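Local coordinates for protein acetyltransferase PA1377 (Pseudomonas aeruginosa, PDB 2VI7) that probably transfers an acetyl group from acetyl-coenzyme A to an amine, as a member of the GCN5-related N-acetyltransferase (GNAT) family, at residues Ile8-Tyr13 with Ser104-Glu109; Leu58-Ala63 with Ile70-Leu75; Gly87-Gly92 with Val123-Tyr128; Glu144-Met149 with Ser164-Arg169. All coordinates share one frame; numbering follows the deposited sequence. Where two conformers were deposited one is given.

Interaction 1 of 4, residues Ile8-Tyr13 with Ser104-Glu109; sequences IRLERY and SRLLGE. With SO4 (sulfate ion), chain F.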
loop_
_atom_site.group_PDB
_atom_site.type_symbol
_atom_site.label_atom_id
_atom_site.label_comp_id
_atom_site.label_asym_id
_atom_site.label_seq_id
_atom_site.Cartn_x
_atom_site.Cartn_y
_atom_site.Cartn_z
ATOM N N ILE A 8 -11.169 -15.125 -26.185
ATOM C CA ILE A 8 -10.586 -14.865 -24.873
ATOM C C ILE A 8 -11.579 -15.222 -23.769
ATOM O O ILE A 8 -12.673 -14.663 -23.710
ATOM C CB ILE A 8 -10.185 -13.384 -24.708
ATOM C CG1 ILE A 8 -9.156 -12.994 -25.772
ATOM C CG2 ILE A 8 -9.598 -13.157 -23.320
ATOM C CD1 ILE A 8 -8.645 -11.564 -25.638
ATOM N N ARG A 9 -11.185 -16.162 -22.912
ATOM C CA ARG A 9 -12.005 -16.617 -21.791
ATOM C C ARG A 9 -11.426 -16.078 -20.498
ATOM O O ARG A 9 -10.225 -16.182 -20.272
ATOM C CB ARG A 9 -11.989 -18.143 -21.681
ATOM C CG ARG A 9 -13.207 -18.869 -22.216
ATOM C CD ARG A 9 -13.216 -20.306 -21.697
ATOM N NE ARG A 9 -13.971 -21.248 -22.526
ATOM C CZ ARG A 9 -15.304 -21.321 -22.598
ATOM N NH1 ARG A 9 -16.062 -20.486 -21.895
ATOM N NH2 ARG A 9 -15.880 -22.274 -23.340
ATOM N N LEU A 10 -12.277 -15.514 -19.647
ATOM C CA LEU A 10 -11.828 -15.003 -18.360
ATOM C C LEU A 10 -12.248 -16.024 -17.323
ATOM O O LEU A 10 -13.360 -16.544 -17.371
ATOM C CB LEU A 10 -12.470 -13.651 -18.046
ATOM C CG LEU A 10 -12.017 -12.491 -18.931
ATOM C CD1 LEU A 10 -12.709 -11.216 -18.488
ATOM C CD2 LEU A 10 -10.511 -12.332 -18.828
ATOM N N GLU A 11 -11.351 -16.321 -16.395
ATOM C CA GLU A 11 -11.654 -17.293 -15.366
ATOM C C GLU A 11 -10.945 -16.951 -14.078
ATOM O O GLU A 11 -9.918 -16.282 -14.088
ATOM C CB GLU A 11 -11.258 -18.695 -15.840
ATOM C CG GLU A 11 -12.286 -19.322 -16.778
ATOM C CD GLU A 11 -11.863 -20.699 -17.281
ATOM O OE1 GLU A 11 -11.150 -21.410 -16.523
ATOM O OE2 GLU A 11 -12.258 -21.053 -18.421
ATOM N N ARG A 12 -11.522 -17.398 -12.970
ATOM C CA ARG A 12 -10.942 -17.165 -11.662
ATOM C C ARG A 12 -9.640 -17.961 -11.532
ATOM O O ARG A 12 -9.587 -19.167 -11.805
ATOM C CB ARG A 12 -11.932 -17.578 -10.567
ATOM C CG ARG A 12 -11.443 -17.413 -9.133
ATOM C CD ARG A 12 -11.264 -15.954 -8.751
ATOM N NE ARG A 12 -10.853 -15.813 -7.354
ATOM C CZ ARG A 12 -11.691 -15.664 -6.328
ATOM N NH1 ARG A 12 -13.002 -15.627 -6.530
ATOM N NH2 ARG A 12 -11.215 -15.547 -5.094
ATOM N N TYR A 13 -8.587 -17.266 -11.123
ATOM C CA TYR A 13 -7.289 -17.896 -10.957
ATOM C C TYR A 13 -7.332 -18.976 -9.881
ATOM O O TYR A 13 -7.592 -18.693 -8.701
ATOM C CB TYR A 13 -6.233 -16.846 -10.593
ATOM C CG TYR A 13 -4.883 -17.431 -10.225
ATOM C CD1 TYR A 13 -4.157 -18.201 -11.134
ATOM C CD2 TYR A 13 -4.324 -17.196 -8.971
ATOM C CE1 TYR A 13 -2.903 -18.715 -10.801
ATOM C CE2 TYR A 13 -3.076 -17.703 -8.630
ATOM C CZ TYR A 13 -2.367 -18.459 -9.545
ATOM O OH TYR A 13 -1.122 -18.942 -9.202
ATOM N N SER A 104 -8.162 -4.528 -21.787
ATOM C CA SER A 104 -9.499 -3.969 -21.623
ATOM C C SER A 104 -10.488 -5.027 -21.156
ATOM O O SER A 104 -11.382 -4.740 -20.362
ATOM C CB SER A 104 -9.988 -3.365 -22.940
ATOM O OG SER A 104 -10.166 -4.372 -23.918
ATOM N N ARG A 105 -10.327 -6.246 -21.659
ATOM C CA ARG A 105 -11.194 -7.360 -21.298
ATOM C C ARG A 105 -11.110 -7.608 -19.794
ATOM O O ARG A 105 -12.122 -7.634 -19.087
ATOM C CB ARG A 105 -10.741 -8.605 -22.056
ATOM C CG ARG A 105 -11.707 -9.771 -22.036
ATOM C CD ARG A 105 -12.759 -9.656 -23.128
ATOM N NE ARG A 105 -13.525 -10.896 -23.269
ATOM C CZ ARG A 105 -14.395 -11.353 -22.369
ATOM N NH1 ARG A 105 -15.038 -12.495 -22.587
ATOM N NH2 ARG A 105 -14.631 -10.668 -21.255
ATOM N N LEU A 106 -9.881 -7.788 -19.321
ATOM C CA LEU A 106 -9.609 -8.037 -17.913
ATOM C C LEU A 106 -10.063 -6.886 -17.015
ATOM O O LEU A 106 -10.767 -7.111 -16.029
ATOM C CB LEU A 106 -8.103 -8.278 -17.700
ATOM C CG LEU A 106 -7.490 -9.642 -18.047
ATOM C CD1 LEU A 106 -5.974 -9.522 -18.093
ATOM C CD2 LEU A 106 -7.918 -10.682 -17.023
ATOM N N LEU A 107 -9.661 -5.664 -17.361
ATOM C CA LEU A 107 -9.988 -4.488 -16.559
ATOM C C LEU A 107 -11.480 -4.192 -16.512
ATOM O O LEU A 107 -12.036 -3.949 -15.444
ATOM C CB LEU A 107 -9.216 -3.258 -17.071
ATOM C CG LEU A 107 -9.350 -1.975 -16.236
ATOM C CD1 LEU A 107 -8.981 -2.268 -14.782
ATOM C CD2 LEU A 107 -8.477 -0.868 -16.810
ATOM N N GLY A 108 -12.125 -4.215 -17.671
ATOM C CA GLY A 108 -13.545 -3.952 -17.722
ATOM C C GLY A 108 -14.299 -4.891 -16.802
ATOM O O GLY A 108 -15.250 -4.494 -16.134
ATOM N N GLU A 109 -13.852 -6.140 -16.745
ATOM C CA GLU A 109 -14.496 -7.148 -15.917
ATOM C C GLU A 109 -14.227 -6.969 -14.425
ATOM O O GLU A 109 -15.102 -7.245 -13.611
ATOM C CB GLU A 109 -14.058 -8.543 -16.361
ATOM C CG GLU A 109 -14.902 -9.672 -15.790
ATOM C CD GLU A 109 -16.138 -9.956 -16.631
ATOM O OE1 GLU A 109 -16.424 -9.161 -17.556
ATOM O OE2 GLU A 109 -16.812 -10.972 -16.357
HETATM S S SO4 F . -5.854 -3.682 -24.916
HETATM O O1 SO4 F . -5.087 -4.657 -24.098
HETATM O O2 SO4 F . -5.465 -2.301 -24.542
HETATM O O3 SO4 F . -5.540 -3.871 -26.352
HETATM O O4 SO4 F . -7.308 -3.892 -24.696
#
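L10 lies over one face of the R105 guanidinium, with its CG above the flat group and its CD1 3.4 Å from R105 NH2. The two side chains pass obliquely. R105 leaves the helix with CG anti to the backbone N (chi1 -167°), which puts CG beside the leucine, R105 CG 4.0 Å from L10 CD1; beyond it the chain bends at chi2. The other branch of L10 turns to the buried side of the helix, where its CD2 meets L106 CD2 at 3.6 Å. One turn beyond R105, E109 closes on the same leucine, its CB 3.7 Å from L10 CD1. L10 is thus wedged between three side chains of one helical surface: R105 meets it with both CG and the guanidinium, E109 with CB and CG. I8 slides past R105 in the opposite sense, and its CG2 comes within 4.2 Å of R105 CG. The contact lays the N-terminal strand of the GNAT fold, which is hydrogen-bonded to strand 58-65, across helix 102-117, the helix that follows the loop that in relatives binds the pyrophosphate of acetyl-CoA. Strand and helix segments run at 42° to each other. At the start of the helix segment, a sulfate, probably from the crystallisation liquor, accepts a hydrogen bond through O4 from S104 N at 3.1 Å. G101 N and G103 N also donate to this sulfate, an arrangement consistent with the phosphate site of relatives; the additional bond from S104 OG is less certain because the serine has two conformers.

Interaction 2 of 4, residues Leu58-Ala63 with Ile70-Leu75; sequences LLILVA and IGSASL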
loop_
_atom_site.group_PDB
_atom_site.type_symbol
_atom_site.label_atom_id
_atom_site.label_comp_id
_atom_site.label_asym_id
_atom_site.label_seq_id
_atom_site.Cartn_x
_atom_site.Cartn_y
_atom_site.Cartn_z
ATOM N N LEU A 58 -10.328 -10.564 -2.372
ATOM C CA LEU A 58 -9.335 -10.644 -3.430
ATOM C C LEU A 58 -9.853 -11.427 -4.614
ATOM O O LEU A 58 -10.198 -12.598 -4.486
ATOM C CB LEU A 58 -8.053 -11.306 -2.925
ATOM C CG LEU A 58 -6.995 -11.600 -3.998
ATOM C CD1 LEU A 58 -6.583 -10.322 -4.714
ATOM C CD2 LEU A 58 -5.786 -12.234 -3.346
ATOM N N LEU A 59 -9.913 -10.775 -5.766
ATOM C CA LEU A 59 -10.360 -11.432 -6.979
ATOM C C LEU A 59 -9.221 -11.402 -7.980
ATOM O O LEU A 59 -8.722 -10.335 -8.332
ATOM C CB LEU A 59 -11.569 -10.721 -7.584
ATOM C CG LEU A 59 -11.885 -11.163 -9.021
ATOM C CD1 LEU A 59 -12.167 -12.663 -9.072
ATOM C CD2 LEU A 59 -13.072 -10.359 -9.542
ATOM N N ILE A 60 -8.800 -12.579 -8.424
ATOM C CA ILE A 60 -7.735 -12.666 -9.404
ATOM C C ILE A 60 -8.281 -13.372 -10.632
ATOM O O ILE A 60 -8.869 -14.452 -10.539
ATOM C CB ILE A 60 -6.508 -13.426 -8.846
ATOM C CG1 ILE A 60 -5.980 -12.706 -7.604
ATOM C CG2 ILE A 60 -5.401 -13.484 -9.897
ATOM C CD1 ILE A 60 -5.003 -13.517 -6.829
ATOM N N LEU A 61 -8.106 -12.735 -11.784
ATOM C CA LEU A 61 -8.571 -13.288 -13.043
ATOM C C LEU A 61 -7.408 -13.587 -13.973
ATOM O O LEU A 61 -6.348 -12.965 -13.900
ATOM C CB LEU A 61 -9.514 -12.311 -13.750
ATOM C CG LEU A 61 -10.878 -12.001 -13.136
ATOM C CD1 LEU A 61 -11.564 -10.957 -14.002
ATOM C CD2 LEU A 61 -11.719 -13.269 -13.036
ATOM N N VAL A 62 -7.625 -14.558 -14.847
ATOM C CA VAL A 62 -6.639 -14.933 -15.835
ATOM C C VAL A 62 -7.382 -14.913 -17.147
ATOM O O VAL A 62 -8.529 -15.345 -17.209
ATOM C CB VAL A 62 -6.081 -16.347 -15.596
ATOM C CG1 VAL A 62 -5.051 -16.306 -14.491
ATOM C CG2 VAL A 62 -7.214 -17.301 -15.237
ATOM N N ALA A 63 -6.743 -14.375 -18.179
ATOM C CA ALA A 63 -7.338 -14.317 -19.500
ATOM C C ALA A 63 -6.767 -15.515 -20.226
ATOM O O ALA A 63 -5.556 -15.710 -20.234
ATOM C CB ALA A 63 -6.936 -13.041 -20.196
ATOM N N ILE A 70 -2.770 -15.844 -21.203
ATOM C CA ILE A 70 -2.194 -14.732 -21.947
ATOM C C ILE A 70 -2.336 -13.405 -21.217
ATOM O O ILE A 70 -1.941 -12.352 -21.737
ATOM C CB ILE A 70 -2.858 -14.586 -23.330
ATOM C CG1 ILE A 70 -4.359 -14.342 -23.158
ATOM C CG2 ILE A 70 -2.608 -15.832 -24.160
ATOM C CD1 ILE A 70 -5.105 -14.091 -24.452
ATOM N N GLY A 71 -2.902 -13.448 -20.017
ATOM C CA GLY A 71 -3.080 -12.225 -19.263
ATOM C C GLY A 71 -3.642 -12.433 -17.877
ATOM O O GLY A 71 -4.219 -13.471 -17.572
ATOM N N SER A 72 -3.484 -11.430 -17.027
ATOM C CA SER A 72 -3.977 -11.535 -15.671
ATOM C C SER A 72 -4.128 -10.169 -15.020
ATOM O O SER A 72 -3.499 -9.199 -15.443
ATOM C CB SER A 72 -3.022 -12.394 -14.856
ATOM O OG SER A 72 -3.509 -12.556 -13.547
ATOM N N ALA A 73 -4.976 -10.102 -13.997
ATOM C CA ALA A 73 -5.229 -8.865 -13.255
ATOM C C ALA A 73 -5.971 -9.226 -11.973
ATOM O O ALA A 73 -6.689 -10.217 -11.928
ATOM C CB ALA A 73 -6.060 -7.897 -14.097
ATOM N N SER A 74 -5.790 -8.424 -10.932
ATOM C CA SER A 74 -6.437 -8.698 -9.664
ATOM C C SER A 74 -7.024 -7.453 -9.011
ATOM O O SER A 74 -6.494 -6.350 -9.151
ATOM C CB SER A 74 -5.440 -9.337 -8.702
ATOM O OG SER A 74 -4.398 -8.424 -8.397
ATOM N N LEU A 75 -8.131 -7.656 -8.303
ATOM C CA LEU A 75 -8.829 -6.596 -7.581
ATOM C C LEU A 75 -8.904 -7.034 -6.126
ATOM O O LEU A 75 -9.327 -8.149 -5.834
ATOM C CB LEU A 75 -10.250 -6.413 -8.126
ATOM C CG LEU A 75 -11.175 -5.475 -7.329
ATOM C CD1 LEU A 75 -10.590 -4.060 -7.297
ATOM C CD2 LEU A 75 -12.559 -5.461 -7.952
#
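L61 O takes two donors from the neighbouring strand: S72 OG at 2.9 Å and the longer A73 N at 3.2 Å. The hydroxyl gets there with OG anti to its own backbone N (chi1 -178°), which folds it back against the paired strand. On the same face I60 meets S74, CG1 to CB 3.6 Å. Around these side chains runs the regular antiparallel pairing of a beta hairpin. L59 and L75 exchange two short, straight bonds, each 2.7 Å from N to O, and L61 N returns a nearly linear bond to A73 O. The non-hydrogen-bonded pairs I60-S74 and V62-S72 alternate with them. At the far end the pattern changes to a classic beta bulge: I70 and G71 both face A63, whose O accepts from I70 N at 3.0 Å and only weakly from G71 N, while A63 N donates to G71 O at 2.7 Å. Farther out, the face of L59, L61, A73 and L75 packs on helix 102-117 through I113, L110 and A114, whereas S72 looks the other way, to L21, L24 and Y25 of helix 18-25. The sheet is therefore sandwiched between helices, and the buried S72 hydroxyl, set among largely nonpolar neighbours, spends its proton on a backbone carbonyl of the sheet itself.

Interaction 3 of 4, residues Gly87-Gly92 with Val123-Tyr128; sequences GSIGMG and VELTVY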
loop_
_atom_site.group_PDB
_atom_site.type_symbol
_atom_site.label_atom_id
_atom_site.label_comp_id
_atom_site.label_asym_id
_atom_site.label_seq_id
_atom_site.Cartn_x
_atom_site.Cartn_y
_atom_site.Cartn_z
ATOM N N GLY A 87 -10.569 -0.350 -3.387
ATOM C CA GLY A 87 -9.952 -1.589 -3.801
ATOM C C GLY A 87 -8.744 -1.220 -4.628
ATOM O O GLY A 87 -8.648 -0.092 -5.112
ATOM N N SER A 88 -7.817 -2.154 -4.791
ATOM C CA SER A 88 -6.618 -1.890 -5.571
ATOM C C SER A 88 -6.376 -2.949 -6.617
ATOM O O SER A 88 -6.668 -4.116 -6.404
ATOM C CB SER A 88 -5.397 -1.822 -4.658
ATOM O OG SER A 88 -4.206 -1.692 -5.421
ATOM N N ILE A 89 -5.855 -2.531 -7.762
ATOM C CA ILE A 89 -5.530 -3.475 -8.819
ATOM C C ILE A 89 -4.011 -3.417 -9.057
ATOM O O ILE A 89 -3.525 -3.804 -10.112
ATOM C CB ILE A 89 -6.298 -3.182 -10.151
ATOM C CG1 ILE A 89 -5.877 -1.834 -10.734
ATOM C CG2 ILE A 89 -7.802 -3.219 -9.903
ATOM C CD1 ILE A 89 -6.426 -1.575 -12.124
ATOM N N GLY A 90 -3.279 -2.929 -8.052
ATOM C CA GLY A 90 -1.829 -2.834 -8.114
ATOM C C GLY A 90 -1.266 -2.094 -9.309
ATOM O O GLY A 90 -1.700 -0.987 -9.607
ATOM N N MET A 91 -0.281 -2.692 -9.978
ATOM C CA MET A 91 0.341 -2.083 -11.160
ATOM C C MET A 91 -0.574 -2.308 -12.360
ATOM O O MET A 91 -0.237 -2.003 -13.511
ATOM C CB MET A 91 1.717 -2.696 -11.424
ATOM C CG MET A 91 2.803 -2.278 -10.448
ATOM S SD MET A 91 3.426 -0.602 -10.708
ATOM C CE MET A 91 3.551 -0.516 -12.483
ATOM N N GLY A 92 -1.742 -2.865 -12.065
ATOM C CA GLY A 92 -2.734 -3.107 -13.088
ATOM C C GLY A 92 -2.738 -4.429 -13.825
ATOM O O GLY A 92 -2.492 -5.504 -13.278
ATOM N N VAL A 123 -11.219 2.838 -6.797
ATOM C CA VAL A 123 -10.333 1.775 -7.255
ATOM C C VAL A 123 -9.007 2.463 -7.552
ATOM O O VAL A 123 -8.973 3.488 -8.234
ATOM C CB VAL A 123 -10.865 1.073 -8.514
ATOM C CG1 VAL A 123 -9.937 -0.067 -8.902
ATOM C CG2 VAL A 123 -12.250 0.537 -8.258
ATOM N N GLU A 124 -7.927 1.894 -7.027
ATOM C CA GLU A 124 -6.593 2.465 -7.157
ATOM C C GLU A 124 -5.600 1.610 -7.937
ATOM O O GLU A 124 -5.679 0.385 -7.945
ATOM C CB GLU A 124 -6.043 2.720 -5.756
ATOM C CG GLU A 124 -7.108 3.208 -4.785
ATOM C CD GLU A 124 -6.710 3.043 -3.333
ATOM O OE1 GLU A 124 -6.061 2.026 -3.013
ATOM O OE2 GLU A 124 -7.061 3.916 -2.507
ATOM N N LEU A 125 -4.656 2.276 -8.592
ATOM C CA LEU A 125 -3.629 1.588 -9.365
ATOM C C LEU A 125 -2.418 2.486 -9.534
ATOM O O LEU A 125 -2.473 3.676 -9.246
ATOM C CB LEU A 125 -4.168 1.190 -10.748
ATOM C CG LEU A 125 -4.433 2.267 -11.816
ATOM C CD1 LEU A 125 -3.132 2.853 -12.329
ATOM C CD2 LEU A 125 -5.189 1.634 -12.971
ATOM N N THR A 126 -1.311 1.904 -9.979
ATOM C CA THR A 126 -0.098 2.671 -10.236
ATOM C C THR A 126 0.340 2.149 -11.587
ATOM O O THR A 126 0.090 0.999 -11.916
ATOM C CB THR A 126 1.027 2.411 -9.186
ATOM O OG1 THR A 126 1.331 1.013 -9.141
ATOM C CG2 THR A 126 0.617 2.905 -7.807
ATOM N N VAL A 127 0.963 3.005 -12.379
ATOM C CA VAL A 127 1.422 2.618 -13.705
ATOM C C VAL A 127 2.684 3.425 -14.011
ATOM O O VAL A 127 2.803 4.593 -13.632
ATOM C CB VAL A 127 0.294 2.871 -14.785
ATOM C CG1 VAL A 127 -0.244 4.265 -14.680
ATOM C CG2 VAL A 127 0.829 2.720 -16.168
ATOM N N TYR A 128 3.648 2.800 -14.671
ATOM C CA TYR A 128 4.888 3.492 -15.010
ATOM C C TYR A 128 4.604 4.691 -15.901
ATOM O O TYR A 128 3.876 4.570 -16.875
ATOM C CB TYR A 128 5.827 2.510 -15.688
ATOM C CG TYR A 128 6.305 1.449 -14.718
ATOM C CD1 TYR A 128 6.185 0.093 -15.009
ATOM C CD2 TYR A 128 6.864 1.808 -13.486
ATOM C CE1 TYR A 128 6.611 -0.885 -14.096
ATOM C CE2 TYR A 128 7.286 0.839 -12.567
ATOM C CZ TYR A 128 7.158 -0.504 -12.880
ATOM O OH TYR A 128 7.572 -1.469 -11.983
#
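G87 and S88 pair in parallel with V123 and E124, E124 N to G87 O and I89 N to E124 O both 2.9 Å, before a type II' turn from I89 to G92 interrupts the strand and G90 O, rather than I89 O, receives T126 N. G92 N to I89 O closes the turn, and S88 OG accepts from G90 N in an ST turn leading into it. This break corresponds to the bulge that GNAT relatives carry in this strand, where acetyl-CoA probably binds. I89 lies alongside L125, I89 CG1 tight against L125 CB at 3.5 Å, and it crosses V123 at about a right angle, I89 CG2 against V123 CG1. M91 starts away from the partner strand but bends back at chi2 (-75°) and chi3: SD comes 3.1 Å from T126 OG1, and CE sits over one face of the Y128 ring, 3.6 Å from its centroid, a CH-pi contact within a Met-aromatic pair. Y128 OH is hydrogen-bonded to V34 O, and E124 makes salt bridges to R122 and R83. Helix 102-117 connects the two strands as a beta-alpha-beta crossover; strand 158-168 pairs with the other edge of 123-128, and helix 132-140 packs on L125 and V127.

Interaction 4 of 4, residues Glu144-Met149 with Ser164-Arg169; sequences ETEGEM and SMARLR. With SO4 (sulfate ion), chain E.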
loop_
_atom_site.group_PDB
_atom_site.type_symbol
_atom_site.label_atom_id
_atom_site.label_comp_id
_atom_site.label_asym_id
_atom_site.label_seq_id
_atom_site.Cartn_x
_atom_site.Cartn_y
_atom_site.Cartn_z
ATOM N N GLU A 144 -8.065 8.548 -13.219
ATOM C CA GLU A 144 -7.439 9.836 -13.381
ATOM C C GLU A 144 -6.168 9.821 -12.565
ATOM O O GLU A 144 -6.103 9.160 -11.534
ATOM C CB GLU A 144 -8.343 10.941 -12.871
ATOM C CG GLU A 144 -9.606 11.146 -13.662
ATOM C CD GLU A 144 -10.456 12.262 -13.067
ATOM O OE1 GLU A 144 -10.009 13.436 -13.075
ATOM O OE2 GLU A 144 -11.564 11.957 -12.581
ATOM N N THR A 145 -5.159 10.548 -13.031
ATOM C CA THR A 145 -3.890 10.628 -12.332
ATOM C C THR A 145 -4.059 11.463 -11.072
ATOM O O THR A 145 -4.575 12.581 -11.119
ATOM C CB THR A 145 -2.808 11.278 -13.213
ATOM O OG1 THR A 145 -2.566 10.453 -14.358
ATOM C CG2 THR A 145 -1.509 11.458 -12.426
ATOM N N GLU A 146 -3.622 10.910 -9.946
ATOM C CA GLU A 146 -3.718 11.589 -8.667
ATOM C C GLU A 146 -2.354 12.027 -8.169
ATOM O O GLU A 146 -2.250 12.884 -7.297
ATOM C CB GLU A 146 -4.375 10.679 -7.634
ATOM C CG GLU A 146 -5.883 10.615 -7.753
ATOM C CD GLU A 146 -6.527 9.916 -6.576
ATOM O OE1 GLU A 146 -7.721 10.180 -6.310
ATOM O OE2 GLU A 146 -5.842 9.099 -5.924
ATOM N N GLY A 147 -1.304 11.442 -8.723
ATOM C CA GLY A 147 0.026 11.814 -8.294
ATOM C C GLY A 147 1.095 11.109 -9.088
ATOM O O GLY A 147 0.810 10.164 -9.814
ATOM N N GLU A 148 2.325 11.590 -8.948
ATOM C CA GLU A 148 3.485 11.028 -9.626
ATOM C C GLU A 148 4.511 10.697 -8.548
ATOM O O GLU A 148 4.969 11.581 -7.817
ATOM C CB GLU A 148 4.059 12.038 -10.618
ATOM C CG GLU A 148 5.247 11.512 -11.402
ATOM C CD GLU A 148 5.586 12.375 -12.604
ATOM O OE1 GLU A 148 6.499 11.994 -13.371
ATOM O OE2 GLU A 148 4.936 13.429 -12.778
ATOM N N MET A 149 4.864 9.418 -8.460
ATOM C CA MET A 149 5.798 8.944 -7.450
ATOM C C MET A 149 7.180 8.610 -8.008
ATOM O O MET A 149 7.347 7.667 -8.778
ATOM C CB MET A 149 5.165 7.745 -6.757
ATOM C CG MET A 149 3.673 7.965 -6.564
ATOM S SD MET A 149 2.955 7.021 -5.239
ATOM C CE MET A 149 2.297 5.645 -6.132
ATOM N N SER A 164 0.122 7.544 -9.885
ATOM C CA SER A 164 -0.805 6.945 -8.943
ATOM C C SER A 164 -2.175 7.363 -9.470
ATOM O O SER A 164 -2.467 8.550 -9.530
ATOM C CB SER A 164 -0.575 7.522 -7.551
ATOM O OG SER A 164 -1.392 6.862 -6.608
ATOM N N MET A 165 -3.001 6.401 -9.874
ATOM C CA MET A 165 -4.318 6.718 -10.408
ATOM C C MET A 165 -5.470 6.149 -9.596
ATOM O O MET A 165 -5.319 5.187 -8.855
ATOM C CB MET A 165 -4.432 6.230 -11.844
ATOM C CG MET A 165 -3.368 6.795 -12.778
ATOM S SD MET A 165 -3.560 6.141 -14.429
ATOM C CE MET A 165 -4.651 7.366 -15.139
ATOM N N ALA A 166 -6.632 6.767 -9.737
ATOM C CA ALA A 166 -7.812 6.330 -9.024
ATOM C C ALA A 166 -9.031 6.574 -9.888
ATOM O O ALA A 166 -9.073 7.527 -10.658
ATOM C CB ALA A 166 -7.942 7.088 -7.708
ATOM N N ARG A 167 -10.013 5.688 -9.766
ATOM C CA ARG A 167 -11.266 5.802 -10.491
ATOM C C ARG A 167 -12.350 5.892 -9.428
ATOM O O ARG A 167 -12.516 4.974 -8.634
ATOM C CB ARG A 167 -11.469 4.574 -11.364
ATOM C CG ARG A 167 -12.829 4.451 -12.013
ATOM C CD ARG A 167 -12.825 3.181 -12.835
ATOM N NE ARG A 167 -14.076 2.832 -13.507
ATOM C CZ ARG A 167 -15.129 2.262 -12.931
ATOM N NH1 ARG A 167 -15.133 1.970 -11.638
ATOM N NH2 ARG A 167 -16.167 1.929 -13.676
ATOM N N LEU A 168 -13.065 7.013 -9.400
ATOM C CA LEU A 168 -14.130 7.230 -8.418
ATOM C C LEU A 168 -15.532 6.996 -8.977
ATOM O O LEU A 168 -15.833 7.282 -10.137
ATOM C CB LEU A 168 -14.042 8.643 -7.824
ATOM C CG LEU A 168 -12.852 8.948 -6.915
ATOM C CD1 LEU A 168 -12.814 10.422 -6.635
ATOM C CD2 LEU A 168 -12.958 8.169 -5.621
ATOM N N ARG A 169 -16.388 6.481 -8.112
ATOM C CA ARG A 169 -17.754 6.160 -8.453
ATOM C C ARG A 169 -18.656 6.798 -7.394
ATOM O O ARG A 169 -18.811 6.276 -6.291
ATOM C CB ARG A 169 -17.876 4.647 -8.455
ATOM C CG ARG A 169 -19.177 4.120 -8.915
ATOM C CD ARG A 169 -19.078 2.632 -9.132
ATOM N NE ARG A 169 -20.404 2.037 -9.201
ATOM C CZ ARG A 169 -21.117 1.690 -8.137
ATOM N NH1 ARG A 169 -20.630 1.873 -6.912
ATOM N NH2 ARG A 169 -22.321 1.162 -8.301
HETATM S S SO4 E . -5.318 12.319 -16.241
HETATM O O1 SO4 E . -4.616 11.026 -16.206
HETATM O O2 SO4 E . -5.974 12.576 -14.943
HETATM O O3 SO4 E . -4.352 13.413 -16.522
HETATM O O4 SO4 E . -6.338 12.229 -17.292
HETATM O O HOH W 1 -10.992 9.994 -10.178
HETATM O O HOH W 2 -3.926 7.175 -6.576
#
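S164 faces two residues at once, E146 and G147, in a classic beta bulge that shifts the antiparallel register of these C-terminal strands of the GNAT sheet by one. Its O accepts a 2.7 Å bond from E146 N and a weak one from G147 N, and S164 N donates to G147 O. The side chain meets M149, whose CE lies 3.7 Å from S164 CB, and a water bridges S164 OG to E146 OE2. M165 turns to the opposite face of the sheet, toward helix 132-140. Its chain bends at chi3 (90°), which brings CE to 3.8 Å from T145 OG1. There a sulfate, probably from the crystallisation liquor, is bound by T145 N and, at 2.8 Å from O1, by T145 OG1, with R139 of that helix as a further donor. At A166 the methyl CB abuts the E146 carboxylate, 3.4 Å from CD and equally near both oxygens. That carboxylate has partners beyond the two strands: OE2 forms a salt bridge with R122, and OE1 accepts from R150 N of the second subunit, where strand 144-152 meets that subunit through E146 and E148. The A166 backbone pairs both ways with E144, E144 N to A166 O at 2.9 Å, and a second water donates both to A166 O and to E144 OE2, 3.2 Å from each.

From the N terminus, strand 8-12 opens interaction 1, which closes only when helix 102-117 packs against it, some ninety residues later. Interaction 2, a hairpin of neighbouring strands, falls wholly within that span and borders strand 8-12 through backbone bonds such as E11 O with V62 N. Interaction 3 begins at 87-92, before interaction 1 has closed, and ends at 123-128 after it, so the two cross; L107 touches I89 where they meet. Interaction 4 follows in series, joining 144-149 to 164-169, and strand 158-168 pairs with 122-128. All four involve strands of one mixed sheet, interaction 1 joining it to helix 102-117, with interactions 3 and 4 also reaching the second subunit.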